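Long-range contacts in fructose-bisphosphate aldolase (Slackia heliotrinireducens, PDB 4MOZ), which is an aldolase of the DeoC/LacD family, built on a TIM barrel of eight parallel strands ringed by helices: residues M38-Q44 and A268-H274; I71-C77 and A281-K286; G78-R84 and V97-K102. One frame throughout, in Å; residues are numbered along the deposited sequence.

Contacts 1 and 3 are buried in the barrel sheet, each joining neighbouring strands: 37-41 to 266-269 in contact 1, 79-82 to 99-102 in contact 3. Both have main-chain hydrogen bonds in parallel register, four in contact 3 and two in contact 1, which adds a polar group of Q44, H274 and waters and packing on helix 271-274. Contact 2, centred about 15 Å from the chain centre, is only partly buried; it packs helix 66-74 and the extended residues after it on helix 278-294 through aliphatic side chains and one threonine hydroxyl. I71 touches F40 and I273 of contact 1, and A72 reaches M80 of contact 3, so helix 66-74 meets both sheet and helix 271-274.

Contact 1: residues M38-Q44 and A268-H274; sequences MLFACDQ and ATGRNIH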
# COMPACT_ATOMS: atom_id res chain seq x y z
N MSE C 38 14.93 -19.64 27.56
CA MSE C 38 14.10 -19.11 28.64
C MSE C 38 13.76 -17.67 28.27
O MSE C 38 14.61 -16.79 28.35
CB MSE C 38 14.85 -19.18 29.98
CG MSE C 38 13.98 -18.91 31.21
SE MSE C 38 13.33 -17.06 31.32
CE MSE C 38 12.64 -17.09 33.15
N LEU C 39 12.51 -17.46 27.86
CA LEU C 39 12.06 -16.14 27.40
C LEU C 39 11.19 -15.45 28.45
O LEU C 39 10.15 -15.98 28.86
CB LEU C 39 11.32 -16.26 26.06
CG LEU C 39 10.85 -14.96 25.38
CD1 LEU C 39 10.95 -15.06 23.87
CD2 LEU C 39 9.44 -14.56 25.81
N PHE C 40 11.62 -14.27 28.87
CA PHE C 40 10.83 -13.43 29.76
C PHE C 40 10.04 -12.42 28.92
O PHE C 40 10.61 -11.48 28.35
CB PHE C 40 11.75 -12.75 30.79
CG PHE C 40 11.06 -11.81 31.74
CD1 PHE C 40 9.78 -12.08 32.22
CD2 PHE C 40 11.71 -10.67 32.19
CE1 PHE C 40 9.15 -11.21 33.10
CE2 PHE C 40 11.10 -9.80 33.09
CZ PHE C 40 9.81 -10.07 33.54
N ALA C 41 8.73 -12.66 28.84
CA ALA C 41 7.83 -11.85 28.01
C ALA C 41 7.37 -10.59 28.73
O ALA C 41 6.75 -10.65 29.79
CB ALA C 41 6.64 -12.69 27.56
N CYS C 42 7.68 -9.44 28.13
CA CYS C 42 7.35 -8.13 28.70
C CYS C 42 6.63 -7.24 27.68
O CYS C 42 6.80 -6.02 27.69
CB CYS C 42 8.62 -7.44 29.19
SG CYS C 42 9.50 -8.31 30.50
N ASP C 43 5.84 -7.86 26.81
CA ASP C 43 5.18 -7.16 25.72
C ASP C 43 3.69 -6.91 25.98
O ASP C 43 3.00 -6.30 25.15
CB ASP C 43 5.36 -7.94 24.42
CG ASP C 43 4.67 -9.31 24.46
OD1 ASP C 43 4.84 -10.05 25.45
OD2 ASP C 43 3.97 -9.65 23.48
N GLN C 44 3.19 -7.36 27.13
CA GLN C 44 1.75 -7.34 27.41
C GLN C 44 1.15 -5.97 27.79
O GLN C 44 -0.07 -5.85 27.93
CB GLN C 44 1.40 -8.41 28.45
CG GLN C 44 1.59 -9.84 27.96
CD GLN C 44 1.51 -10.88 29.06
OE1 GLN C 44 2.18 -10.77 30.09
NE2 GLN C 44 0.68 -11.90 28.85
N ALA C 268 8.27 -19.60 27.46
CA ALA C 268 8.02 -18.17 27.47
C ALA C 268 7.06 -17.85 28.61
O ALA C 268 5.96 -18.41 28.68
CB ALA C 268 7.44 -17.71 26.14
N THR C 269 7.48 -16.97 29.51
CA THR C 269 6.70 -16.62 30.69
C THR C 269 6.63 -15.11 30.85
O THR C 269 7.65 -14.42 30.75
CB THR C 269 7.29 -17.25 31.97
OG1 THR C 269 7.63 -18.62 31.74
CG2 THR C 269 6.29 -17.17 33.14
N GLY C 270 5.42 -14.62 31.09
CA GLY C 270 5.17 -13.20 31.23
C GLY C 270 4.61 -12.84 32.59
O GLY C 270 5.35 -12.72 33.56
N ARG C 271 3.28 -12.71 32.65
CA ARG C 271 2.62 -12.19 33.85
C ARG C 271 2.80 -13.03 35.10
O ARG C 271 2.79 -12.50 36.21
CB ARG C 271 1.13 -11.90 33.58
CG ARG C 271 0.29 -13.12 33.25
CD ARG C 271 -0.99 -12.69 32.57
NE ARG C 271 -1.63 -13.81 31.88
CZ ARG C 271 -2.64 -13.69 31.03
NH1 ARG C 271 -3.15 -14.77 30.46
NH2 ARG C 271 -3.15 -12.49 30.74
N ASN C 272 2.99 -14.34 34.93
CA ASN C 272 3.24 -15.22 36.07
C ASN C 272 4.48 -14.78 36.85
O ASN C 272 4.54 -14.94 38.07
CB ASN C 272 3.36 -16.68 35.64
CG ASN C 272 3.05 -17.65 36.77
OD1 ASN C 272 2.52 -17.26 37.82
ND2 ASN C 272 3.37 -18.91 36.57
N ILE C 273 5.44 -14.20 36.14
CA ILE C 273 6.61 -13.62 36.78
C ILE C 273 6.32 -12.21 37.31
O ILE C 273 6.40 -11.98 38.53
CB ILE C 273 7.83 -13.58 35.83
CG1 ILE C 273 8.31 -15.00 35.50
CG2 ILE C 273 8.96 -12.76 36.45
CD1 ILE C 273 9.25 -15.07 34.31
N HIS C 274 5.97 -11.29 36.42
CA HIS C 274 5.96 -9.87 36.77
C HIS C 274 4.85 -9.41 37.68
O HIS C 274 4.99 -8.37 38.30
CB HIS C 274 6.12 -8.96 35.54
CG HIS C 274 4.98 -9.04 34.55
ND1 HIS C 274 3.73 -8.61 34.83
CD2 HIS C 274 4.95 -9.48 33.22
CE1 HIS C 274 2.94 -8.79 33.76
NE2 HIS C 274 3.69 -9.32 32.77
O HOH W 1 10.29 -18.72 30.61
O HOH W 2 4.23 -9.04 29.71
O HOH W 3 1.68 -14.10 30.36
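Backbone pairing sets the register. L39 lies beside A268 (CA-CA 4.5 Å) and F40 beside T269 (CA-CA 5.3 Å) in parallel bridges, with T269 N donating to L39 O at 2.9 Å and A41 N to T269 O at 2.8 Å. CA-H...O contacts accompany them, A268 CA to L39 O at 3.4 Å and G270 CA to A41 O at 3.3 Å.

Apolar packing differs on the two faces. L39 CD2 meets A268 CB at 3.7 Å on the face that L39 shares with A81; on the other, F40 CD1 reaches I273 CD1 at 3.7 Å, and the CE methyl of selenomethionine M38 comes within 4.1 Å of I273 CD1. That second face is covered by helices 66-74 and 278-294.

A second set of polar contacts lies where the strands end. H274 NE2 gives Q44 OE1 a weak hydrogen bond of 3.4 Å, while H274 ND1 is bound to D62. One water donates to A41 O (3.0 Å) and Q44 OE1 (2.7 Å); another accepts from Q44 NE2 (2.8 Å) and R271 N (3.1 Å). G270 is the N-cap of helix 271-274.

Pairing the first strand with the eighth is the closure of a TIM barrel.

Contact 2: residues I71-C77 and A281-K286; sequences IADQGVC and AVRLTK
I71, with chi1 m and chi2 t, lays its side chain over A281 and T285: its CD1 sits 3.8 Å from A281 CB, and its CG2 lies 3.8 Å from T285 CG2. I71 belongs to the last turn of helix 66-74, which runs helical through Q74 and closes with G75 N bonded to I71 O at 2.8 Å. The other side is helix throughout, 281-286, within the longer helix 278-294.

G75 leaves helical geometry (phi/psi -86/-171°), and V76 (-119/118°) and C77 (-138/159°) continue extended. The register puts G75 CA 4.4 Å from V282 CA and V76 CA 5.3 Å from K286 CA. This close approach rests on the absent side chain of G75: an ideal CB there would fall 2.2 Å from T285 OG1, a clash.

T285 takes chi1 p, so that OG1 turns back to donate to V282 O (2.6 Å) while accepting from V76 N (3.2 Å, angle 145°). V76 O, 3.3 Å from T285 O, pairs instead with the S289 hydroxyl. V282, chi1 t, places CG1 3.6 Å from Q74 O and 3.8 Å from G75 CA, and CG2 3.8 Å from Q74 CB. Farther along, V76 CG2 meets K286 CG at 4.1 Å; the extended K286 carries NZ to a salt bridge with D310. C77 SG lies 4.1 Å from T285 CG2.

Such packing of the helix after strand 1 on the helix after strand 8 is how neighbouring outer helices close the ring around a TIM barrel.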
# COMPACT_ATOMS: atom_id res chain seq x y z
N ILE C 71 13.60 -7.15 37.22
CA ILE C 71 13.45 -8.61 37.19
C ILE C 71 14.43 -9.25 36.21
O ILE C 71 15.13 -10.19 36.56
CB ILE C 71 12.00 -9.03 36.83
CG1 ILE C 71 11.03 -8.59 37.93
CG2 ILE C 71 11.92 -10.53 36.64
CD1 ILE C 71 9.57 -8.63 37.51
N ALA C 72 14.49 -8.71 34.99
CA ALA C 72 15.39 -9.22 33.97
C ALA C 72 16.85 -9.13 34.41
O ALA C 72 17.66 -9.99 34.06
CB ALA C 72 15.19 -8.46 32.67
N ASP C 73 17.18 -8.10 35.18
CA ASP C 73 18.55 -7.83 35.60
C ASP C 73 18.96 -8.65 36.83
O ASP C 73 20.08 -9.15 36.90
CB ASP C 73 18.72 -6.33 35.86
CG ASP C 73 20.12 -5.96 36.31
OD1 ASP C 73 21.09 -6.24 35.58
OD2 ASP C 73 20.25 -5.37 37.40
N GLN C 74 18.05 -8.78 37.79
CA GLN C 74 18.35 -9.46 39.06
C GLN C 74 18.03 -10.95 39.02
O GLN C 74 18.63 -11.73 39.75
CB GLN C 74 17.62 -8.79 40.22
CG GLN C 74 18.19 -7.44 40.59
CD GLN C 74 17.23 -6.61 41.43
OE1 GLN C 74 16.93 -5.47 41.09
NE2 GLN C 74 16.74 -7.19 42.52
N GLY C 75 17.08 -11.33 38.17
CA GLY C 75 16.75 -12.74 37.99
C GLY C 75 17.66 -13.37 36.95
O GLY C 75 18.64 -12.77 36.51
N VAL C 76 17.34 -14.60 36.58
CA VAL C 76 18.08 -15.29 35.53
C VAL C 76 17.10 -15.58 34.40
O VAL C 76 16.10 -16.28 34.60
CB VAL C 76 18.77 -16.59 36.03
CG1 VAL C 76 19.50 -17.29 34.89
CG2 VAL C 76 19.75 -16.28 37.15
N CYS C 77 17.38 -15.01 33.23
CA CYS C 77 16.55 -15.18 32.04
C CYS C 77 17.45 -15.37 30.83
O CYS C 77 18.62 -15.00 30.86
CB CYS C 77 15.66 -13.94 31.82
SG CYS C 77 14.73 -13.36 33.26
N ALA C 281 9.41 -12.67 42.18
CA ALA C 281 9.52 -12.69 40.73
C ALA C 281 10.90 -13.18 40.32
O ALA C 281 11.02 -14.08 39.49
CB ALA C 281 9.26 -11.31 40.16
N VAL C 282 11.93 -12.57 40.91
CA VAL C 282 13.32 -12.97 40.70
C VAL C 282 13.51 -14.46 41.01
O VAL C 282 14.10 -15.19 40.21
CB VAL C 282 14.29 -12.08 41.53
CG1 VAL C 282 15.67 -12.70 41.64
CG2 VAL C 282 14.39 -10.69 40.91
N ARG C 283 12.98 -14.91 42.14
CA ARG C 283 13.07 -16.32 42.53
C ARG C 283 12.39 -17.26 41.54
O ARG C 283 12.87 -18.38 41.31
CB ARG C 283 12.54 -16.56 43.95
CG ARG C 283 13.42 -15.98 45.05
CD ARG C 283 13.11 -16.59 46.41
NE ARG C 283 11.69 -16.55 46.75
CZ ARG C 283 11.09 -15.55 47.39
NH1 ARG C 283 11.78 -14.48 47.77
NH2 ARG C 283 9.79 -15.61 47.64
N LEU C 284 11.27 -16.82 40.95
CA LEU C 284 10.57 -17.64 39.96
C LEU C 284 11.37 -17.77 38.66
O LEU C 284 11.42 -18.85 38.07
CB LEU C 284 9.14 -17.15 39.70
CG LEU C 284 8.31 -17.97 38.70
CD1 LEU C 284 8.17 -19.43 39.12
CD2 LEU C 284 6.94 -17.34 38.49
N THR C 285 11.99 -16.67 38.21
CA THR C 285 12.83 -16.73 37.01
C THR C 285 13.96 -17.73 37.23
O THR C 285 14.32 -18.49 36.33
CB THR C 285 13.44 -15.36 36.61
OG1 THR C 285 14.37 -14.92 37.61
CG2 THR C 285 12.36 -14.30 36.42
N LYS C 286 14.49 -17.73 38.45
CA LYS C 286 15.59 -18.61 38.83
C LYS C 286 15.13 -20.07 38.82
O LYS C 286 15.85 -20.93 38.33
CB LYS C 286 16.17 -18.22 40.19
CG LYS C 286 16.99 -16.93 40.15
CD LYS C 286 17.54 -16.54 41.51
CE LYS C 286 18.44 -15.32 41.39
NZ LYS C 286 19.04 -14.93 42.70

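Contact 3: residues G78-R84 and V97-K102; sequences GVMAGQR and VNYLVK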
# COMPACT_ATOMS: atom_id res chain seq x y z
N GLY C 78 16.90 -15.96 29.76
CA GLY C 78 17.62 -16.09 28.50
C GLY C 78 17.53 -14.78 27.76
O GLY C 78 18.55 -14.10 27.55
N VAL C 79 16.31 -14.41 27.37
CA VAL C 79 16.04 -13.12 26.74
C VAL C 79 14.87 -12.39 27.41
O VAL C 79 13.95 -13.02 27.95
CB VAL C 79 15.73 -13.23 25.22
CG1 VAL C 79 16.92 -13.81 24.46
CG2 VAL C 79 14.47 -14.03 24.95
N MSE C 80 14.93 -11.06 27.39
CA MSE C 80 13.78 -10.25 27.74
C MSE C 80 13.17 -9.74 26.45
O MSE C 80 13.84 -9.04 25.68
CB MSE C 80 14.18 -9.08 28.63
CG MSE C 80 13.01 -8.19 29.00
SE MSE C 80 13.60 -6.57 29.88
CE MSE C 80 11.88 -5.68 30.08
N ALA C 81 11.92 -10.10 26.21
CA ALA C 81 11.20 -9.68 25.01
C ALA C 81 10.28 -8.50 25.29
O ALA C 81 9.42 -8.58 26.17
CB ALA C 81 10.41 -10.84 24.42
N GLY C 82 10.47 -7.41 24.55
CA GLY C 82 9.63 -6.22 24.69
C GLY C 82 9.65 -5.34 23.46
O GLY C 82 10.48 -5.53 22.57
N GLN C 83 8.72 -4.38 23.41
CA GLN C 83 8.66 -3.43 22.30
C GLN C 83 9.91 -2.56 22.24
O GLN C 83 10.55 -2.30 23.27
CB GLN C 83 7.41 -2.55 22.41
CG GLN C 83 6.10 -3.26 22.10
CD GLN C 83 5.51 -3.96 23.31
OE1 GLN C 83 6.02 -3.83 24.43
NE2 GLN C 83 4.44 -4.72 23.09
N ARG C 84 10.25 -2.12 21.03
CA ARG C 84 11.41 -1.25 20.77
C ARG C 84 11.43 -0.04 21.71
O ARG C 84 12.46 0.25 22.32
CB ARG C 84 11.40 -0.80 19.31
CG ARG C 84 12.65 -0.06 18.83
CD ARG C 84 12.31 0.92 17.70
NE ARG C 84 11.38 1.95 18.18
CZ ARG C 84 11.74 3.11 18.71
NH1 ARG C 84 13.03 3.44 18.82
NH2 ARG C 84 10.82 3.96 19.13
N VAL C 97 21.41 -7.28 29.66
CA VAL C 97 20.26 -8.13 29.41
C VAL C 97 20.29 -8.44 27.91
O VAL C 97 20.67 -7.58 27.10
CB VAL C 97 18.93 -7.40 29.77
CG1 VAL C 97 17.72 -8.28 29.45
CG2 VAL C 97 18.91 -6.99 31.23
N ASN C 98 19.94 -9.67 27.56
CA ASN C 98 19.77 -10.03 26.16
C ASN C 98 18.37 -9.62 25.73
O ASN C 98 17.39 -10.24 26.14
CB ASN C 98 19.99 -11.53 25.93
CG ASN C 98 21.36 -12.00 26.39
OD1 ASN C 98 22.38 -11.37 26.12
ND2 ASN C 98 21.39 -13.14 27.08
N TYR C 99 18.28 -8.57 24.91
CA TYR C 99 16.99 -8.04 24.47
C TYR C 99 16.50 -8.67 23.17
O TYR C 99 17.25 -8.80 22.20
CB TYR C 99 17.03 -6.51 24.34
CG TYR C 99 17.19 -5.80 25.66
CD1 TYR C 99 16.11 -5.69 26.55
CD2 TYR C 99 18.41 -5.24 26.04
CE1 TYR C 99 16.25 -5.04 27.76
CE2 TYR C 99 18.56 -4.59 27.25
CZ TYR C 99 17.48 -4.49 28.11
OH TYR C 99 17.62 -3.84 29.32
N LEU C 100 15.22 -9.06 23.19
CA LEU C 100 14.52 -9.49 21.99
C LEU C 100 13.44 -8.45 21.71
O LEU C 100 12.51 -8.27 22.51
CB LEU C 100 13.88 -10.86 22.21
CG LEU C 100 13.33 -11.56 20.97
CD1 LEU C 100 14.33 -12.57 20.44
CD2 LEU C 100 12.02 -12.26 21.30
N VAL C 101 13.57 -7.76 20.58
CA VAL C 101 12.63 -6.70 20.22
C VAL C 101 11.37 -7.27 19.56
O VAL C 101 11.43 -7.85 18.47
CB VAL C 101 13.28 -5.62 19.33
CG1 VAL C 101 12.27 -4.53 18.99
CG2 VAL C 101 14.49 -5.02 20.02
N LYS C 102 10.24 -7.11 20.24
CA LYS C 102 8.96 -7.56 19.73
C LYS C 102 8.47 -6.57 18.67
O LYS C 102 8.08 -5.44 18.99
CB LYS C 102 7.95 -7.72 20.87
CG LYS C 102 6.58 -8.23 20.46
CD LYS C 102 6.66 -9.56 19.73
CE LYS C 102 5.36 -10.33 19.85
NZ LYS C 102 4.24 -9.64 19.15
O HOH W 4 18.96 -11.84 29.35
O HOH W 5 8.62 -2.68 18.77
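Strands 79-82 and 99-102 run parallel, their axes 4.6 Å apart at closest and crossing at -21°. Four main-chain hydrogen bonds alternate across them: M80 N donates to N98 O (2.9 Å), L100 N to M80 O (2.8 Å, angle 179°), G82 N to L100 O (3.0 Å) and K102 N to G82 O (2.8 Å). The alternate residues V79 and A81 bond instead with the backbone of M38, F40 and C42, on and just past strand 37-41.

Beyond the paired region, side chain and water take over. N98 ND2 donates to G78 O at 3.0 Å; a water donates to the same oxygen (2.9 Å) and accepts from N98 N (3.0 Å). At the far end a second water bridges R84 N and K102 O, 2.8 Å from each.

Other polar ends find partners outside: N98 OD1 binds N137, Y99 OH the carbonyl of Y94, Q83 NE2 both S105 OG and D43 O, and K102 NZ both T144 and N104 O, with a cation-pi contact to W176. R84 forms a salt bridge with D14 of the second subunit.

Apolar side chains pack alongside the bonded strands. A81 CB touches L100 CD2 (3.8 Å), M80 CB meets V97 CG1 (3.7 Å), and selenomethionine M80 makes a Met-aromatic contact, its SE 3.7 Å from Y99 CE1 and 5.0 Å from the ring centroid.

The pair is the sheet part of a beta-alpha-beta unit connected through helix 84-90; strands 37-41 and 138-145 flank it, and helix 66-74 packs on M80 and Y99.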